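Local coordinates for PH1570-like domain-containing protein (Pyrococcus horikoshii, PDB 2HQ4) that is of unknown function but belongs to a family named after this archaeal protein and folds as an antiparallel sheet with helices packed against it, at residues L128-R141 with K147-W161. Residues are numbered along the deposited sequence; the frame is centred on the assembly and turned at random.
Sequences LAVGNYFILDPRGR and KPSIANKILKYIWKW
Pro138 meets the Trp159 ring at its edge, with CG 3.6 Å from CH2, the two side chains crossing at about a right angle. One face of the same indole lies on CG1 of Ile158. The Arg139 guanidinium has Trp159 CA over one face and Trp161 O near its plane, where NH1 gives a weak hydrogen bond to that oxygen (2.7 Å). Its NE forms a salt bridge with Glu125. The Arg141 guanidinium has the Asp137 carboxylate at its edge. In a salt bridge, Arg141 NE reaches the syn lone pair of Asp137 OD2 at 2.8 Å, nearly in the guanidinium plane, and the bend at chi3 (-67°) turns the group back to it. Asp137 OD1 takes the backbone N-H of Arg139 and Arg141 from opposite faces of its carboxylate plane; the Arg139 bond makes an Asx turn within the type I beta turn Asp137-Gly140. Ile158 CG2 packs on Asp137 OD2 at 3.8 Å. With an alanine in place of Asp137, the Arg141 charge is likely to lose its mate, and the turn the two N-H bonds that hold it. Further along, Ile135 CD1 meets Ile154 CG2 tip to tip (3.9 Å) and also touches Leu155 CD2. Leu128 bridges Leu155 and Ile158 with its two methyls, and Val130 CG1 rests on Ala151 CB (3.9 Å). Helix 150-155 thus packs roughly along the hairpin of strands 126-130 and 134-136, at 30° to the second, with Ile154 also touching Phe145 of strand 141-145 and Met46 of helix 40-55.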
ATOM      1  N   LEU A 128      -4.689  10.760   8.073  1.00 21.37           N
ATOM      2  CA  LEU A 128      -4.498   9.376   7.647  1.00 21.07           C
ATOM      3  C   LEU A 128      -5.706   8.602   8.098  1.00 21.30           C
ATOM      4  O   LEU A 128      -6.070   8.653   9.287  1.00 22.11           O
ATOM      5  CB  LEU A 128      -3.238   8.816   8.362  1.00 20.76           C
ATOM      6  CG  LEU A 128      -2.999   7.297   8.261  1.00 21.11           C
ATOM      7  CD1 LEU A 128      -2.530   6.940   6.865  1.00 21.78           C
ATOM      8  CD2 LEU A 128      -1.952   6.857   9.259  1.00 22.38           C
ATOM      9  N   ALA A 129      -6.339   7.901   7.171  1.00 20.32           N
ATOM     10  CA  ALA A 129      -7.530   7.127   7.479  1.00 20.19           C
ATOM     11  C   ALA A 129      -7.192   5.679   7.275  1.00 20.07           C
ATOM     12  O   ALA A 129      -6.806   5.294   6.163  1.00 20.22           O
ATOM     13  CB  ALA A 129      -8.681   7.538   6.569  1.00 20.40           C
ATOM     14  N   VAL A 130      -7.310   4.885   8.334  1.00 19.53           N
ATOM     15  CA  VAL A 130      -7.023   3.449   8.267  1.00 19.74           C
ATOM     16  C   VAL A 130      -8.344   2.664   8.404  1.00 20.56           C
ATOM     17  O   VAL A 130      -8.977   2.674   9.488  1.00 20.74           O
ATOM     18  CB  VAL A 130      -5.935   3.008   9.327  1.00 19.95           C
ATOM     19  CG1 VAL A 130      -5.554   1.548   9.173  1.00 18.77           C
ATOM     20  CG2 VAL A 130      -4.710   3.875   9.259  1.00 20.15           C
ATOM     21  N   GLY A 131      -8.735   1.995   7.311  1.00 19.96           N
ATOM     22  CA  GLY A 131      -9.898   1.120   7.273  1.00 21.02           C
ATOM     23  C   GLY A 131      -9.494  -0.348   7.367  1.00 21.14           C
ATOM     24  O   GLY A 131      -8.302  -0.684   7.339  1.00 20.17           O
ATOM     25  N   ASN A 132     -10.476  -1.244   7.423  1.00 20.91           N
ATOM     26  CA  ASN A 132     -10.152  -2.688   7.453  1.00 22.62           C
ATOM     27  C   ASN A 132      -9.695  -3.239   6.099  1.00 20.85           C
ATOM     28  O   ASN A 132      -9.094  -4.300   6.053  1.00 21.39           O
ATOM     29  CB  ASN A 132     -11.329  -3.541   7.986  1.00 24.49           C
ATOM     30  CG  ASN A 132     -12.453  -3.650   6.991  1.00 30.28           C
ATOM     31  OD1 ASN A 132     -13.326  -2.797   6.929  1.00 39.36           O
ATOM     32  ND2 ASN A 132     -12.412  -4.676   6.174  1.00 35.85           N
ATOM     33  N   TYR A 133     -10.033  -2.551   5.010  1.00 19.57           N
ATOM     34  CA  TYR A 133      -9.577  -2.945   3.659  1.00 19.90           C
ATOM     35  C   TYR A 133      -8.929  -1.819   2.859  1.00 17.85           C
ATOM     36  O   TYR A 133      -8.689  -1.984   1.675  1.00 16.75           O
ATOM     37  CB  TYR A 133     -10.726  -3.535   2.825  1.00 20.64           C
ATOM     38  CG  TYR A 133     -11.818  -2.535   2.517  1.00 23.04           C
ATOM     39  CD1 TYR A 133     -11.914  -1.951   1.249  1.00 24.15           C
ATOM     40  CD2 TYR A 133     -12.782  -2.185   3.499  1.00 24.55           C
ATOM     41  CE1 TYR A 133     -12.924  -1.037   0.948  1.00 26.55           C
ATOM     42  CE2 TYR A 133     -13.795  -1.236   3.216  1.00 25.33           C
ATOM     43  CZ  TYR A 133     -13.864  -0.682   1.948  1.00 24.63           C
ATOM     44  OH  TYR A 133     -14.846   0.237   1.633  1.00 26.50           O
ATOM     45  N   PHE A 134      -8.673  -0.692   3.501  1.00 17.96           N
ATOM     46  CA  PHE A 134      -8.083   0.451   2.819  1.00 17.39           C
ATOM     47  C   PHE A 134      -7.319   1.381   3.741  1.00 17.07           C
ATOM     48  O   PHE A 134      -7.525   1.399   4.965  1.00 18.17           O
ATOM     49  CB  PHE A 134      -9.173   1.275   2.098  1.00 17.62           C
ATOM     50  CG  PHE A 134     -10.125   1.950   3.038  1.00 18.86           C
ATOM     51  CD1 PHE A 134      -9.892   3.259   3.489  1.00 22.70           C
ATOM     52  CD2 PHE A 134     -11.258   1.282   3.484  1.00 21.84           C
ATOM     53  CE1 PHE A 134     -10.794   3.894   4.356  1.00 23.64           C
ATOM     54  CE2 PHE A 134     -12.170   1.912   4.379  1.00 20.06           C
ATOM     55  CZ  PHE A 134     -11.940   3.200   4.792  1.00 22.36           C
ATOM     56  N   ILE A 135      -6.434   2.170   3.127  1.00 16.20           N
ATOM     57  CA  ILE A 135      -5.771   3.296   3.767  1.00 16.46           C
ATOM     58  C   ILE A 135      -5.748   4.496   2.821  1.00 17.24           C
ATOM     59  O   ILE A 135      -5.415   4.359   1.622  1.00 15.86           O
ATOM     60  CB  ILE A 135      -4.316   2.979   4.141  1.00 17.47           C
ATOM     61  CG1 ILE A 135      -4.260   1.961   5.289  1.00 15.41           C
ATOM     62  CG2 ILE A 135      -3.492   4.297   4.520  1.00 14.83           C
ATOM     63  CD1 ILE A 135      -2.838   1.413   5.417  1.00 14.77           C
ATOM     64  N   LEU A 136      -6.148   5.657   3.342  1.00 16.48           N
ATOM     65  CA  LEU A 136      -5.984   6.889   2.583  1.00 18.07           C
ATOM     66  C   LEU A 136      -4.903   7.655   3.318  1.00 17.23           C
ATOM     67  O   LEU A 136      -5.079   7.968   4.499  1.00 17.62           O
ATOM     68  CB  LEU A 136      -7.287   7.721   2.591  1.00 18.41           C
ATOM     69  CG  LEU A 136      -7.150   9.147   1.972  1.00 19.31           C
ATOM     70  CD1 LEU A 136      -6.786   9.060   0.494  1.00 20.32           C
ATOM     71  CD2 LEU A 136      -8.452   9.950   2.129  1.00 19.35           C
ATOM     72  N   ASP A 137      -3.789   7.947   2.657  1.00 19.07           N
ATOM     73  CA  ASP A 137      -2.711   8.693   3.311  1.00 19.58           C
ATOM     74  C   ASP A 137      -2.686  10.157   2.854  1.00 20.20           C
ATOM     75  O   ASP A 137      -3.302  10.504   1.856  1.00 20.15           O
ATOM     76  CB  ASP A 137      -1.341   7.977   3.178  1.00 21.24           C
ATOM     77  CG  ASP A 137      -0.699   8.127   1.786  1.00 22.12           C
ATOM     78  OD1 ASP A 137      -0.944   9.124   1.066  1.00 23.22           O
ATOM     79  OD2 ASP A 137       0.105   7.244   1.440  1.00 23.57           O
ATOM     80  N   PRO A 138      -2.051  11.029   3.646  1.00 20.18           N
ATOM     81  CA  PRO A 138      -2.007  12.417   3.277  1.00 21.44           C
ATOM     82  C   PRO A 138      -1.069  12.779   2.136  1.00 21.08           C
ATOM     83  O   PRO A 138      -0.951  13.956   1.829  1.00 21.83           O
ATOM     84  CB  PRO A 138      -1.606  13.114   4.590  1.00 21.33           C
ATOM     85  CG  PRO A 138      -0.828  12.117   5.315  1.00 21.24           C
ATOM     86  CD  PRO A 138      -1.409  10.776   4.949  1.00 20.53           C
ATOM     87  N   ARG A 139      -0.469  11.783   1.481  1.00 20.60           N
ATOM     88  CA  ARG A 139       0.282  12.003   0.253  1.00 20.45           C
ATOM     89  C   ARG A 139      -0.537  11.719  -0.968  1.00 21.06           C
ATOM     90  O   ARG A 139      -0.032  11.745  -2.108  1.00 21.37           O
ATOM     91  CB  ARG A 139       1.556  11.155   0.278  1.00 19.83           C
ATOM     92  CG  ARG A 139       2.544  11.754   1.208  1.00 17.63           C
ATOM     93  CD  ARG A 139       3.825  10.924   1.388  1.00 20.45           C
ATOM     94  NE  ARG A 139       4.684  11.649   2.318  1.00 21.38           N
ATOM     95  CZ  ARG A 139       5.994  11.445   2.449  1.00 24.33           C
ATOM     96  NH1 ARG A 139       6.595  10.558   1.706  1.00 21.85           N
ATOM     97  NH2 ARG A 139       6.697  12.168   3.292  1.00 22.86           N
ATOM     98  N   GLY A 140      -1.824  11.504  -0.741  1.00 19.73           N
ATOM     99  CA  GLY A 140      -2.758  11.329  -1.826  1.00 19.92           C
ATOM    100  C   GLY A 140      -2.854   9.959  -2.464  1.00 20.31           C
ATOM    101  O   GLY A 140      -3.177   9.832  -3.656  1.00 18.96           O
ATOM    102  N   ARG A 141      -2.538   8.936  -1.672  1.00 20.87           N
ATOM    103  CA  ARG A 141      -2.534   7.561  -2.155  1.00 20.39           C
ATOM    104  C   ARG A 141      -3.568   6.789  -1.360  1.00 20.06           C
ATOM    105  O   ARG A 141      -3.667   6.940  -0.113  1.00 20.87           O
ATOM    106  CB  ARG A 141      -1.154   6.956  -1.938  1.00 21.35           C
ATOM    107  CG  ARG A 141      -0.088   7.837  -2.569  1.00 22.25           C
ATOM    108  CD  ARG A 141       1.258   7.332  -2.290  1.00 23.35           C
ATOM    109  NE  ARG A 141       1.665   7.400  -0.883  1.00 21.44           N
ATOM    110  CZ  ARG A 141       2.914   7.200  -0.532  1.00 26.33           C
ATOM    111  NH1 ARG A 141       3.791   6.960  -1.498  1.00 32.83           N
ATOM    112  NH2 ARG A 141       3.302   7.266   0.725  1.00 27.61           N
ATOM    113  N   LYS A 147      -6.960  -8.087   3.562  1.00 20.24           N
ATOM    114  CA  LYS A 147      -7.273  -8.387   4.978  1.00 21.50           C
ATOM    115  C   LYS A 147      -6.703  -7.292   5.870  1.00 20.48           C
ATOM    116  O   LYS A 147      -5.743  -6.627   5.455  1.00 20.28           O
ATOM    117  CB  LYS A 147      -6.774  -9.795   5.369  1.00 21.25           C
ATOM    118  CG  LYS A 147      -5.246  -9.965   5.277  1.00 21.33           C
ATOM    119  CD  LYS A 147      -4.795 -11.400   5.561  1.00 24.54           C
ATOM    120  CE  LYS A 147      -3.287 -11.451   5.490  1.00 28.49           C
ATOM    121  NZ  LYS A 147      -2.705 -12.754   5.920  1.00 34.44           N
ATOM    122  N   PRO A 148      -7.291  -7.069   7.087  1.00 20.68           N
ATOM    123  CA  PRO A 148      -6.893  -5.862   7.847  1.00 20.16           C
ATOM    124  C   PRO A 148      -5.455  -5.764   8.247  1.00 18.65           C
ATOM    125  O   PRO A 148      -4.970  -4.649   8.356  1.00 18.46           O
ATOM    126  CB  PRO A 148      -7.782  -5.885   9.125  1.00 19.44           C
ATOM    127  CG  PRO A 148      -8.902  -6.858   8.784  1.00 22.97           C
ATOM    128  CD  PRO A 148      -8.343  -7.844   7.800  1.00 21.46           C
ATOM    129  N   SER A 149      -4.780  -6.912   8.447  1.00 17.05           N
ATOM    130  CA  SER A 149      -3.400  -6.885   8.916  1.00 17.89           C
ATOM    131  C   SER A 149      -2.417  -6.362   7.850  1.00 17.66           C
ATOM    132  O   SER A 149      -1.239  -6.016   8.169  1.00 16.63           O
ATOM    133  CB  SER A 149      -2.964  -8.276   9.417  1.00 15.98           C
ATOM    134  OG  SER A 149      -3.003  -9.206   8.389  1.00 16.60           O
ATOM    135  N   ILE A 150      -2.880  -6.308   6.603  1.00 16.60           N
ATOM    136  CA  ILE A 150      -1.996  -5.687   5.559  1.00 17.08           C
ATOM    137  C   ILE A 150      -1.738  -4.204   5.899  1.00 17.81           C
ATOM    138  O   ILE A 150      -0.726  -3.638   5.495  1.00 17.54           O
ATOM    139  CB  ILE A 150      -2.589  -5.824   4.138  1.00 17.31           C
ATOM    140  CG1 ILE A 150      -2.894  -7.283   3.806  1.00 18.87           C
ATOM    141  CG2 ILE A 150      -1.649  -5.146   3.008  1.00 15.13           C
ATOM    142  CD1 ILE A 150      -1.936  -8.218   4.303  1.00 19.99           C
ATOM    143  N   ALA A 151      -2.645  -3.570   6.647  1.00 17.69           N
ATOM    144  CA  ALA A 151      -2.475  -2.147   7.005  1.00 18.38           C
ATOM    145  C   ALA A 151      -1.087  -1.850   7.566  1.00 17.92           C
ATOM    146  O   ALA A 151      -0.458  -0.917   7.129  1.00 16.28           O
ATOM    147  CB  ALA A 151      -3.563  -1.641   8.005  1.00 17.72           C
ATOM    148  N   ASN A 152      -0.617  -2.643   8.535  1.00 18.09           N
ATOM    149  CA  ASN A 152       0.697  -2.373   9.165  1.00 18.11           C
ATOM    150  C   ASN A 152       1.883  -2.477   8.223  1.00 16.99           C
ATOM    151  O   ASN A 152       2.874  -1.783   8.416  1.00 17.58           O
ATOM    152  CB  ASN A 152       0.952  -3.275  10.401  1.00 17.71           C
ATOM    153  CG  ASN A 152      -0.213  -3.183  11.430  1.00 20.99           C
ATOM    154  OD1 ASN A 152      -0.052  -2.628  12.532  1.00 23.69           O
ATOM    155  ND2 ASN A 152      -1.380  -3.682  11.042  1.00 17.72           N
ATOM    156  N   LYS A 153       1.785  -3.376   7.263  1.00 17.88           N
ATOM    157  CA  LYS A 153       2.816  -3.568   6.237  1.00 19.06           C
ATOM    158  C   LYS A 153       2.972  -2.298   5.382  1.00 19.70           C
ATOM    159  O   LYS A 153       4.087  -1.981   4.930  1.00 20.02           O
ATOM    160  CB  LYS A 153       2.440  -4.732   5.352  1.00 18.58           C
ATOM    161  CG  LYS A 153       2.382  -6.106   6.120  1.00 21.16           C
ATOM    162  CD  LYS A 153       2.041  -7.223   5.117  1.00 21.38           C
ATOM    163  CE  LYS A 153       1.930  -8.635   5.773  1.00 22.01           C
ATOM    164  NZ  LYS A 153       2.733  -8.826   7.015  1.00 25.04           N
ATOM    165  N   ILE A 154       1.850  -1.631   5.126  1.00 18.37           N
ATOM    166  CA  ILE A 154       1.808  -0.345   4.387  1.00 18.79           C
ATOM    167  C   ILE A 154       2.255   0.803   5.245  1.00 20.24           C
ATOM    168  O   ILE A 154       3.103   1.611   4.817  1.00 21.69           O
ATOM    169  CB  ILE A 154       0.389  -0.071   3.777  1.00 17.65           C
ATOM    170  CG1 ILE A 154       0.040  -1.118   2.717  1.00 15.79           C
ATOM    171  CG2 ILE A 154       0.271   1.340   3.114  1.00 17.95           C
ATOM    172  CD1 ILE A 154      -1.482  -1.236   2.478  1.00 15.81           C
ATOM    173  N   LEU A 155       1.721   0.877   6.466  1.00 22.27           N
ATOM    174  CA  LEU A 155       1.928   2.016   7.355  1.00 24.02           C
ATOM    175  C   LEU A 155       3.410   2.216   7.646  1.00 26.19           C
ATOM    176  O   LEU A 155       3.853   3.352   7.860  1.00 25.70           O
ATOM    177  CB  LEU A 155       1.158   1.825   8.661  1.00 24.26           C
ATOM    178  CG  LEU A 155      -0.371   1.953   8.642  1.00 25.54           C
ATOM    179  CD1 LEU A 155      -0.984   1.567  10.024  1.00 26.20           C
ATOM    180  CD2 LEU A 155      -0.747   3.375   8.217  1.00 26.29           C
ATOM    181  N   LYS A 156       4.166   1.115   7.593  1.00 26.98           N
ATOM    182  CA  LYS A 156       5.617   1.130   7.874  1.00 29.73           C
ATOM    183  C   LYS A 156       6.415   1.976   6.845  1.00 29.20           C
ATOM    184  O   LYS A 156       7.484   2.525   7.166  1.00 27.98           O
ATOM    185  CB  LYS A 156       6.129  -0.303   7.908  1.00 28.74           C
ATOM    186  CG  LYS A 156       7.628  -0.458   8.031  1.00 34.14           C
ATOM    187  CD  LYS A 156       8.035  -1.932   8.170  1.00 33.82           C
ATOM    188  CE  LYS A 156       7.121  -2.673   9.132  1.00 38.59           C
ATOM    189  NZ  LYS A 156       7.584  -4.077   9.289  1.00 41.00           N
ATOM    190  N   TYR A 157       5.879   2.093   5.635  1.00 29.38           N
ATOM    191  CA  TYR A 157       6.648   2.632   4.507  1.00 30.82           C
ATOM    192  C   TYR A 157       6.044   3.857   3.854  1.00 31.44           C
ATOM    193  O   TYR A 157       6.653   4.429   2.921  1.00 30.63           O
ATOM    194  CB  TYR A 157       6.858   1.563   3.440  1.00 29.67           C
ATOM    195  CG  TYR A 157       7.668   0.406   3.952  1.00 30.24           C
ATOM    196  CD1 TYR A 157       8.977   0.594   4.389  1.00 28.71           C
ATOM    197  CD2 TYR A 157       7.134  -0.876   3.974  1.00 28.36           C
ATOM    198  CE1 TYR A 157       9.733  -0.484   4.858  1.00 30.27           C
ATOM    199  CE2 TYR A 157       7.879  -1.956   4.442  1.00 30.57           C
ATOM    200  CZ  TYR A 157       9.162  -1.745   4.880  1.00 28.92           C
ATOM    201  OH  TYR A 157       9.886  -2.816   5.332  1.00 32.65           O
ATOM    202  N   ILE A 158       4.880   4.287   4.323  1.00 32.67           N
ATOM    203  CA  ILE A 158       4.197   5.376   3.585  1.00 34.37           C
ATOM    204  C   ILE A 158       4.809   6.732   3.798  1.00 35.71           C
ATOM    205  O   ILE A 158       4.419   7.700   3.119  1.00 36.05           O
ATOM    206  CB  ILE A 158       2.680   5.511   3.881  1.00 34.47           C
ATOM    207  CG1 ILE A 158       2.424   5.718   5.384  1.00 34.47           C
ATOM    208  CG2 ILE A 158       1.892   4.395   3.214  1.00 32.62           C
ATOM    209  CD1 ILE A 158       0.930   6.015   5.700  1.00 33.92           C
ATOM    210  N   TRP A 159       5.728   6.826   4.754  1.00 38.00           N
ATOM    211  CA  TRP A 159       6.343   8.129   5.057  1.00 40.92           C
ATOM    212  C   TRP A 159       7.643   8.317   4.338  1.00 41.75           C
ATOM    213  O   TRP A 159       8.162   9.424   4.296  1.00 42.50           O
ATOM    214  CB  TRP A 159       6.537   8.303   6.558  1.00 41.42           C
ATOM    215  CG  TRP A 159       5.256   8.208   7.236  1.00 43.34           C
ATOM    216  CD1 TRP A 159       4.863   7.235   8.107  1.00 42.65           C
ATOM    217  CD2 TRP A 159       4.128   9.090   7.065  1.00 43.25           C
ATOM    218  NE1 TRP A 159       3.567   7.466   8.508  1.00 44.16           N
ATOM    219  CE2 TRP A 159       3.093   8.595   7.887  1.00 43.60           C
ATOM    220  CE3 TRP A 159       3.901  10.256   6.309  1.00 43.89           C
ATOM    221  CZ2 TRP A 159       1.834   9.218   7.972  1.00 43.04           C
ATOM    222  CZ3 TRP A 159       2.645  10.883   6.391  1.00 43.57           C
ATOM    223  CH2 TRP A 159       1.638  10.365   7.230  1.00 43.20           C
ATOM    224  N   LYS A 160       8.171   7.219   3.805  1.00 42.74           N
ATOM    225  CA  LYS A 160       9.481   7.180   3.184  1.00 44.46           C
ATOM    226  C   LYS A 160       9.536   7.576   1.692  1.00 45.18           C
ATOM    227  O   LYS A 160      10.620   7.888   1.188  1.00 45.56           O
ATOM    228  CB  LYS A 160      10.110   5.788   3.365  1.00 44.77           C
ATOM    229  CG  LYS A 160      11.066   5.646   4.534  1.00 47.34           C
ATOM    230  CD  LYS A 160      12.369   4.973   4.051  1.00 51.56           C
ATOM    231  CE  LYS A 160      13.271   4.482   5.198  1.00 52.50           C
ATOM    232  NZ  LYS A 160      12.585   3.454   6.056  1.00 51.91           N
ATOM    233  N   TRP A 161       8.408   7.584   0.973  1.00 45.98           N
ATOM    234  CA  TRP A 161       8.481   7.752  -0.503  1.00 45.40           C
ATOM    235  C   TRP A 161       7.365   8.532  -1.262  1.00 46.11           C
ATOM    236  O   TRP A 161       6.600   9.330  -0.694  1.00 46.34           O
ATOM    237  CB  TRP A 161       8.717   6.366  -1.148  1.00 44.67           C
ATOM    238  CG  TRP A 161      10.044   5.735  -0.757  1.00 43.32           C
ATOM    239  CD1 TRP A 161      11.298   6.183  -1.097  1.00 43.27           C
ATOM    240  CD2 TRP A 161      10.247   4.552   0.029  1.00 42.70           C
ATOM    241  NE1 TRP A 161      12.263   5.361  -0.565  1.00 42.34           N
ATOM    242  CE2 TRP A 161      11.648   4.352   0.132  1.00 42.96           C
ATOM    243  CE3 TRP A 161       9.386   3.646   0.664  1.00 42.63           C
ATOM    244  CZ2 TRP A 161      12.203   3.279   0.841  1.00 42.99           C
ATOM    245  CZ3 TRP A 161       9.939   2.588   1.376  1.00 42.14           C
ATOM    246  CH2 TRP A 161      11.334   2.408   1.450  1.00 42.35           C
TER